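Local coordinates for FBP protein (Leishmania major, PDB 5OEZ), which probably catalyses the magnesium-dependent hydrolysis of fructose 1,6-bisphosphate to fructose 6-phosphate and phosphate, a step of gluconeogenesis, as a homotetramer, at residues C[85-98]-C[105-119]. Numbering follows the deposited sequence.
Sequences LLSSTSVCVLGSEE and AESGRRGDYLIFFDP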
ATOM      1  N   LEU C  85      17.017  -1.268  17.432  1.00 52.68           N
ATOM      2  CA  LEU C  85      18.416  -1.709  17.588  1.00 48.91           C
ATOM      3  C   LEU C  85      18.690  -2.234  18.988  1.00 51.47           C
ATOM      4  O   LEU C  85      19.312  -3.277  19.131  1.00 52.29           O
ATOM      5  CB  LEU C  85      19.413  -0.603  17.241  1.00 53.23           C
ATOM      6  CG  LEU C  85      19.545  -0.241  15.761  1.00 51.94           C
ATOM      7  CD1 LEU C  85      20.293   1.070  15.597  1.00 60.35           C
ATOM      8  CD2 LEU C  85      20.242  -1.344  14.986  1.00 54.04           C
ATOM      9  N   LEU C  86      18.217  -1.535  20.010  1.00 54.08           N
ATOM     10  CA  LEU C  86      18.423  -1.982  21.391  1.00 58.95           C
ATOM     11  C   LEU C  86      17.732  -3.315  21.691  1.00 64.38           C
ATOM     12  O   LEU C  86      18.272  -4.122  22.436  1.00 71.16           O
ATOM     13  CB  LEU C  86      17.999  -0.900  22.396  1.00 61.49           C
ATOM     14  CG  LEU C  86      18.896   0.355  22.436  1.00 72.98           C
ATOM     15  CD1 LEU C  86      18.265   1.449  23.300  1.00 74.42           C
ATOM     16  CD2 LEU C  86      20.311   0.043  22.922  1.00 69.44           C
ATOM     17  N   SER C  87      16.563  -3.552  21.094  1.00 61.92           N
ATOM     18  CA  SER C  87      15.842  -4.809  21.301  1.00 59.62           C
ATOM     19  C   SER C  87      16.349  -5.949  20.424  1.00 54.25           C
ATOM     20  O   SER C  87      15.915  -7.078  20.593  1.00 58.44           O
ATOM     21  CB  SER C  87      14.322  -4.615  21.112  1.00 60.39           C
ATOM     22  OG  SER C  87      13.964  -4.496  19.735  1.00 64.87           O
ATOM     23  N   SER C  88      17.242  -5.675  19.477  1.00 51.04           N
ATOM     24  CA  SER C  88      17.762  -6.729  18.601  1.00 51.37           C
ATOM     25  C   SER C  88      18.604  -7.802  19.316  1.00 55.42           C
ATOM     26  O   SER C  88      18.738  -8.907  18.783  1.00 51.51           O
ATOM     27  CB  SER C  88      18.583  -6.123  17.450  1.00 51.43           C
ATOM     28  OG  SER C  88      19.806  -5.534  17.896  1.00 60.46           O
ATOM     29  N   THR C  89      19.176  -7.456  20.478  1.00 48.27           N
ATOM     30  CA  THR C  89      20.214  -8.219  21.182  1.00 50.19           C
ATOM     31  C   THR C  89      21.591  -8.197  20.502  1.00 50.02           C
ATOM     32  O   THR C  89      22.516  -8.862  20.963  1.00 60.06           O
ATOM     33  CB  THR C  89      19.833  -9.704  21.461  1.00 57.79           C
ATOM     34  OG1 THR C  89      19.954 -10.482  20.258  1.00 55.85           O
ATOM     35  CG2 THR C  89      18.425  -9.821  22.056  1.00 57.27           C
ATOM     36  N   SER C  90      21.751  -7.414  19.448  1.00 55.09           N
ATOM     37  CA  SER C  90      22.992  -7.415  18.666  1.00 65.19           C
ATOM     38  C   SER C  90      23.978  -6.296  19.016  1.00 53.72           C
ATOM     39  O   SER C  90      25.138  -6.371  18.614  1.00 49.41           O
ATOM     40  CB  SER C  90      22.661  -7.346  17.166  1.00 70.25           C
ATOM     41  OG  SER C  90      22.146  -8.593  16.741  1.00 90.16           O
ATOM     42  N   VAL C  91      23.528  -5.247  19.700  1.00 54.08           N
ATOM     43  CA  VAL C  91      24.365  -4.055  19.874  1.00 60.33           C
ATOM     44  C   VAL C  91      24.894  -3.948  21.295  1.00 56.28           C
ATOM     45  O   VAL C  91      24.186  -4.229  22.263  1.00 56.32           O
ATOM     46  CB  VAL C  91      23.656  -2.745  19.450  1.00 59.69           C
ATOM     47  CG1 VAL C  91      22.897  -2.943  18.147  1.00 57.24           C
ATOM     48  CG2 VAL C  91      22.731  -2.222  20.529  1.00 66.15           C
ATOM     49  N   CYS C  92      26.157  -3.563  21.393  1.00 60.67           N
ATOM     50  CA  CYS C  92      26.786  -3.181  22.652  1.00 63.32           C
ATOM     51  C   CYS C  92      26.556  -1.693  22.933  1.00 54.38           C
ATOM     52  O   CYS C  92      26.124  -1.303  24.025  1.00 56.58           O
ATOM     53  CB  CYS C  92      28.291  -3.440  22.543  1.00 63.48           C
ATOM     54  SG  CYS C  92      29.139  -3.121  24.088  1.00100.51           S
ATOM     55  N   VAL C  93      26.814  -0.877  21.918  1.00 48.39           N
ATOM     56  CA  VAL C  93      26.804   0.561  22.045  1.00 47.18           C
ATOM     57  C   VAL C  93      26.098   1.163  20.846  1.00 46.18           C
ATOM     58  O   VAL C  93      26.298   0.722  19.717  1.00 46.83           O
ATOM     59  CB  VAL C  93      28.272   1.088  22.084  1.00 51.24           C
ATOM     60  CG1 VAL C  93      28.387   2.598  21.921  1.00 51.72           C
ATOM     61  CG2 VAL C  93      28.944   0.644  23.367  1.00 59.08           C
ATOM     62  N   LEU C  94      25.315   2.201  21.112  1.00 49.44           N
ATOM     63  CA  LEU C  94      24.557   2.934  20.124  1.00 53.05           C
ATOM     64  C   LEU C  94      25.045   4.372  20.131  1.00 49.99           C
ATOM     65  O   LEU C  94      25.205   4.968  21.186  1.00 54.93           O
ATOM     66  CB  LEU C  94      23.104   2.954  20.559  1.00 65.59           C
ATOM     67  CG  LEU C  94      22.068   2.658  19.515  1.00 77.27           C
ATOM     68  CD1 LEU C  94      22.103   1.181  19.177  1.00 92.31           C
ATOM     69  CD2 LEU C  94      20.712   3.032  20.073  1.00 89.05           C
ATOM     70  N   GLY C  95      25.246   4.937  18.952  1.00 51.49           N
ATOM     71  CA  GLY C  95      25.554   6.350  18.813  1.00 48.49           C
ATOM     72  C   GLY C  95      24.674   6.978  17.762  1.00 44.29           C
ATOM     73  O   GLY C  95      24.809   6.684  16.584  1.00 48.98           O
ATOM     74  N   SER C  96      23.771   7.845  18.194  1.00 47.48           N
ATOM     75  CA  SER C  96      22.955   8.648  17.286  1.00 48.39           C
ATOM     76  C   SER C  96      23.570  10.031  17.090  1.00 48.40           C
ATOM     77  O   SER C  96      23.903  10.680  18.066  1.00 53.37           O
ATOM     78  CB  SER C  96      21.575   8.830  17.890  1.00 51.52           C
ATOM     79  OG  SER C  96      20.763   9.589  17.019  1.00 53.83           O
ATOM     80  N   GLU C  97      23.665  10.491  15.841  1.00 48.04           N
ATOM     81  CA  GLU C  97      24.217  11.809  15.524  1.00 56.91           C
ATOM     82  C   GLU C  97      23.563  12.962  16.285  1.00 62.44           C
ATOM     83  O   GLU C  97      24.244  13.927  16.627  1.00 73.26           O
ATOM     84  CB  GLU C  97      24.107  12.113  14.030  1.00 64.97           C
ATOM     85  CG  GLU C  97      24.977  13.275  13.577  1.00 76.22           C
ATOM     86  CD  GLU C  97      24.953  13.428  12.047  1.00 83.58           C
ATOM     87  OE1 GLU C  97      23.874  13.647  11.505  1.00103.60           O
ATOM     88  OE2 GLU C  97      25.994  13.331  11.343  1.00 83.36           O
ATOM     89  N   GLU C  98      22.267  12.838  16.566  1.00 60.41           N
ATOM     90  CA  GLU C  98      21.503  13.871  17.253  1.00 73.55           C
ATOM     91  C   GLU C  98      21.815  13.998  18.750  1.00 79.44           C
ATOM     92  O   GLU C  98      21.583  15.065  19.329  1.00118.82           O
ATOM     93  CB  GLU C  98      20.001  13.633  17.081  1.00 75.73           C
ATOM     94  CG  GLU C  98      19.543  13.401  15.624  1.00 86.91           C
ATOM     95  CD  GLU C  98      18.038  13.552  15.413  1.00104.13           C
ATOM     96  OE1 GLU C  98      17.268  13.563  16.396  1.00 99.21           O
ATOM     97  OE2 GLU C  98      17.616  13.659  14.237  1.00106.81           O
ATOM     98  N   ALA C 105      23.796  -0.603  25.759  1.00 61.72           N
ATOM     99  CA  ALA C 105      22.710  -1.568  25.924  1.00 67.68           C
ATOM    100  C   ALA C 105      22.778  -2.194  27.310  1.00 72.24           C
ATOM    101  O   ALA C 105      23.867  -2.354  27.862  1.00 76.91           O
ATOM    102  CB  ALA C 105      22.795  -2.644  24.857  1.00 68.62           C
ATOM    103  N   GLU C 106      21.622  -2.552  27.868  1.00 85.45           N
ATOM    104  CA  GLU C 106      21.567  -3.221  29.192  1.00 95.57           C
ATOM    105  C   GLU C 106      22.104  -4.637  29.100  1.00 89.60           C
ATOM    106  O   GLU C 106      21.915  -5.302  28.073  1.00 91.71           O
ATOM    107  CB  GLU C 106      20.140  -3.274  29.718  1.00 98.01           C
ATOM    108  CG  GLU C 106      19.609  -1.938  30.139  1.00114.22           C
ATOM    109  CD  GLU C 106      18.123  -1.755  29.906  1.00119.81           C
ATOM    110  OE1 GLU C 106      17.421  -2.726  29.529  1.00134.43           O
ATOM    111  OE2 GLU C 106      17.659  -0.619  30.116  1.00111.74           O
ATOM    112  N   SER C 107      22.765  -5.080  30.168  1.00 92.73           N
ATOM    113  CA  SER C 107      23.535  -6.351  30.171  1.00107.12           C
ATOM    114  C   SER C 107      22.830  -7.614  29.655  1.00 98.25           C
ATOM    115  O   SER C 107      23.448  -8.391  28.926  1.00 95.72           O
ATOM    116  CB  SER C 107      24.177  -6.613  31.529  1.00103.87           C
ATOM    117  OG  SER C 107      23.211  -6.715  32.549  1.00125.21           O
ATOM    118  N   GLY C 108      21.553  -7.793  30.003  1.00 90.05           N
ATOM    119  CA  GLY C 108      20.760  -8.949  29.547  1.00 97.16           C
ATOM    120  C   GLY C 108      20.622  -9.134  28.038  1.00 97.59           C
ATOM    121  O   GLY C 108      20.526 -10.256  27.558  1.00 90.02           O
ATOM    122  N   ARG C 109      20.632  -8.034  27.288  1.00 98.09           N
ATOM    123  CA  ARG C 109      20.464  -8.069  25.831  1.00 98.43           C
ATOM    124  C   ARG C 109      21.602  -7.316  25.123  1.00 86.81           C
ATOM    125  O   ARG C 109      21.369  -6.584  24.157  1.00 88.42           O
ATOM    126  CB  ARG C 109      19.083  -7.498  25.450  1.00113.35           C
ATOM    127  CG  ARG C 109      18.793  -6.121  26.029  1.00110.85           C
ATOM    128  CD  ARG C 109      17.504  -5.506  25.508  1.00114.72           C
ATOM    129  NE  ARG C 109      17.441  -4.081  25.846  1.00136.15           N
ATOM    130  CZ  ARG C 109      16.511  -3.218  25.429  1.00128.60           C
ATOM    131  NH1 ARG C 109      15.515  -3.602  24.632  1.00126.71           N
ATOM    132  NH2 ARG C 109      16.581  -1.946  25.816  1.00124.45           N
ATOM    133  N   ARG C 110      22.832  -7.529  25.595  1.00 81.88           N
ATOM    134  CA  ARG C 110      24.022  -6.829  25.081  1.00 78.49           C
ATOM    135  C   ARG C 110      24.791  -7.682  24.058  1.00 71.23           C
ATOM    136  O   ARG C 110      25.314  -8.728  24.402  1.00 79.85           O
ATOM    137  CB  ARG C 110      24.938  -6.454  26.259  1.00 84.45           C
ATOM    138  CG  ARG C 110      26.165  -5.624  25.896  1.00 83.18           C
ATOM    139  CD  ARG C 110      26.941  -5.213  27.136  1.00 89.86           C
ATOM    140  NE  ARG C 110      26.203  -4.246  27.950  1.00 92.04           N
ATOM    141  CZ  ARG C 110      26.487  -3.911  29.216  1.00 83.81           C
ATOM    142  NH1 ARG C 110      27.517  -4.459  29.868  1.00 81.98           N
ATOM    143  NH2 ARG C 110      25.720  -3.021  29.844  1.00 77.52           N
ATOM    144  N   GLY C 111      24.843  -7.229  22.806  1.00 75.27           N
ATOM    145  CA  GLY C 111      25.617  -7.891  21.737  1.00 71.43           C
ATOM    146  C   GLY C 111      27.022  -7.317  21.605  1.00 73.27           C
ATOM    147  O   GLY C 111      27.546  -6.742  22.555  1.00 74.67           O
ATOM    148  N   ASP C 112      27.622  -7.452  20.420  1.00 74.07           N
ATOM    149  CA  ASP C 112      29.045  -7.104  20.209  1.00 69.76           C
ATOM    150  C   ASP C 112      29.281  -6.089  19.081  1.00 60.01           C
ATOM    151  O   ASP C 112      30.426  -5.851  18.688  1.00 60.15           O
ATOM    152  CB  ASP C 112      29.909  -8.390  20.048  1.00 95.41           C
ATOM    153  CG  ASP C 112      29.322  -9.399  19.064  1.00117.31           C
ATOM    154  OD1 ASP C 112      28.370  -9.078  18.310  1.00132.73           O
ATOM    155  OD2 ASP C 112      29.830 -10.540  19.068  1.00116.81           O
ATOM    156  N   TYR C 113      28.217  -5.451  18.593  1.00 54.96           N
ATOM    157  CA  TYR C 113      28.345  -4.412  17.576  1.00 57.92           C
ATOM    158  C   TYR C 113      28.254  -3.010  18.180  1.00 52.51           C
ATOM    159  O   TYR C 113      27.456  -2.760  19.083  1.00 50.82           O
ATOM    160  CB  TYR C 113      27.298  -4.598  16.468  1.00 56.49           C
ATOM    161  CG  TYR C 113      27.577  -5.809  15.613  1.00 58.17           C
ATOM    162  CD1 TYR C 113      28.742  -5.891  14.858  1.00 56.51           C
ATOM    163  CD2 TYR C 113      26.674  -6.867  15.542  1.00 61.58           C
ATOM    164  CE1 TYR C 113      29.005  -6.988  14.057  1.00 58.27           C
ATOM    165  CE2 TYR C 113      26.935  -7.976  14.748  1.00 62.19           C
ATOM    166  CZ  TYR C 113      28.104  -8.034  14.009  1.00 68.54           C
ATOM    167  OH  TYR C 113      28.383  -9.132  13.216  1.00 60.32           O
ATOM    168  N   LEU C 114      29.094  -2.107  17.671  1.00 51.65           N
ATOM    169  CA  LEU C 114      28.990  -0.671  17.944  1.00 52.59           C
ATOM    170  C   LEU C 114      28.388  -0.075  16.686  1.00 49.43           C
ATOM    171  O   LEU C 114      28.929  -0.280  15.608  1.00 48.84           O
ATOM    172  CB  LEU C 114      30.367  -0.041  18.190  1.00 53.45           C
ATOM    173  CG  LEU C 114      31.177  -0.496  19.420  1.00 60.86           C
ATOM    174  CD1 LEU C 114      31.945  -1.768  19.146  1.00 57.90           C
ATOM    175  CD2 LEU C 114      32.146   0.600  19.849  1.00 70.31           C
ATOM    176  N   ILE C 115      27.287   0.663  16.810  1.00 45.04           N
ATOM    177  CA  ILE C 115      26.629   1.222  15.631  1.00 42.15           C
ATOM    178  C   ILE C 115      26.427   2.723  15.795  1.00 45.08           C
ATOM    179  O   ILE C 115      25.970   3.196  16.828  1.00 47.58           O
ATOM    180  CB  ILE C 115      25.318   0.489  15.274  1.00 45.21           C
ATOM    181  CG1 ILE C 115      24.669   1.129  14.052  1.00 48.71           C
ATOM    182  CG2 ILE C 115      24.337   0.473  16.431  1.00 44.06           C
ATOM    183  CD1 ILE C 115      23.697   0.206  13.334  1.00 53.73           C
ATOM    184  N   PHE C 116      26.823   3.459  14.764  1.00 43.80           N
ATOM    185  CA  PHE C 116      26.744   4.897  14.747  1.00 48.21           C
ATOM    186  C   PHE C 116      25.904   5.237  13.551  1.00 47.27           C
ATOM    187  O   PHE C 116      26.220   4.801  12.448  1.00 45.30           O
ATOM    188  CB  PHE C 116      28.147   5.496  14.652  1.00 45.88           C
ATOM    189  CG  PHE C 116      28.967   5.183  15.850  1.00 45.62           C
ATOM    190  CD1 PHE C 116      28.860   5.962  16.985  1.00 49.70           C
ATOM    191  CD2 PHE C 116      29.784   4.066  15.874  1.00 49.57           C
ATOM    192  CE1 PHE C 116      29.590   5.665  18.126  1.00 57.11           C
ATOM    193  CE2 PHE C 116      30.511   3.753  17.009  1.00 55.56           C
ATOM    194  CZ  PHE C 116      30.411   4.552  18.140  1.00 56.47           C
ATOM    195  N   PHE C 117      24.837   5.997  13.769  1.00 43.54           N
ATOM    196  CA  PHE C 117      23.896   6.252  12.705  1.00 44.01           C
ATOM    197  C   PHE C 117      23.404   7.684  12.675  1.00 40.80           C
ATOM    198  O   PHE C 117      23.348   8.350  13.691  1.00 43.37           O
ATOM    199  CB  PHE C 117      22.719   5.260  12.800  1.00 49.17           C
ATOM    200  CG  PHE C 117      21.891   5.412  14.044  1.00 47.32           C
ATOM    201  CD1 PHE C 117      22.251   4.781  15.230  1.00 48.30           C
ATOM    202  CD2 PHE C 117      20.750   6.197  14.032  1.00 46.25           C
ATOM    203  CE1 PHE C 117      21.484   4.942  16.379  1.00 47.09           C
ATOM    204  CE2 PHE C 117      19.996   6.371  15.183  1.00 48.19           C
ATOM    205  CZ  PHE C 117      20.366   5.754  16.363  1.00 43.84           C
ATOM    206  N   ASP C 118      23.113   8.156  11.466  1.00 46.45           N
ATOM    207  CA  ASP C 118      22.377   9.381  11.247  1.00 47.01           C
ATOM    208  C   ASP C 118      20.947   8.942  10.864  1.00 54.14           C
ATOM    209  O   ASP C 118      20.722   8.480   9.749  1.00 45.36           O
ATOM    210  CB  ASP C 118      23.048  10.197  10.139  1.00 48.16           C
ATOM    211  CG  ASP C 118      22.361  11.538   9.881  1.00 58.09           C
ATOM    212  OD1 ASP C 118      21.417  11.917  10.611  1.00 59.93           O
ATOM    213  OD2 ASP C 118      22.798  12.245   8.943  1.00 78.70           O
ATOM    214  N   PRO C 119      19.974   9.079  11.789  1.00 57.92           N
ATOM    215  CA  PRO C 119      18.641   8.523  11.504  1.00 61.98           C
ATOM    216  C   PRO C 119      17.904   9.198  10.347  1.00 54.82           C
ATOM    217  O   PRO C 119      17.144   8.533   9.648  1.00 63.49           O
ATOM    218  CB  PRO C 119      17.879   8.720  12.818  1.00 59.71           C
ATOM    219  CG  PRO C 119      18.557   9.866  13.482  1.00 58.86           C
ATOM    220  CD  PRO C 119      20.002   9.794  13.079  1.00 61.76           C
TER
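Backbone hydrogen bonds join the strands: Val93 O receives Ile115 N, Ile115 O receives Gly95 N at 2.8 Å, and Gly95 O receives Phe117 N at 2.9 Å, the alternation of a parallel ladder; the axes of 93-96 and 113-118 run 13° apart. Glu97 N, bonded to Phe117 O, continues it. Between Val91 and Val93 the register slips by one residue, a beta bulge: Tyr113 O takes Cys92 N and, weakly, Val93 N. Beyond it, Tyr113 N bonds to Ser90 O, the hydrogen bond from Gly111 N reaches Val91 O from above the carbonyl plane, and Cys92 O accepts Ala105 N of the returning connection.

Apolar contacts occupy both faces. On the Ile115 and Phe117 face, Leu85 of helix 72-87 meets Ile115 tip to tip, CD2 to CD1 at 4.1 Å, while Leu94 CD1 lies alongside Ile115 CG2 at 3.6 Å. Phe117, with CG between its backbone N and carbonyl carbon (chi1 64°), brings its ring back over the neighbouring strand: Ser96 CA lies over the ring face, 4.1 Å from the centroid, a CH-pi contact, and Leu94 CG lies at the ring edge. On the other face, Val93 CB meets Leu114 CG and Phe116 CD1 packs against Gly95 CA.

These neighbouring strands belong to the large mixed sheet of the class 1 FBPase N-terminal domain, with helix 72-87 on the Phe117 face and helix 150-158 on the Leu114 face.

Two ligand sites lie at opposite ends of the pair. Glu97 OE1 stands 3.1 Å from Asp118 OD2, a close approach of like charges and no hydrogen bond, the carboxylate planes 54° apart; both residues bind manganese in another structure of this protein, and in this metal-free chain Arg280 forms a salt bridge with Glu97 OE2. At the other end, Ser90 OG bonds to the backbone O of Asp27, which with Tyr113 binds AMP in another structure.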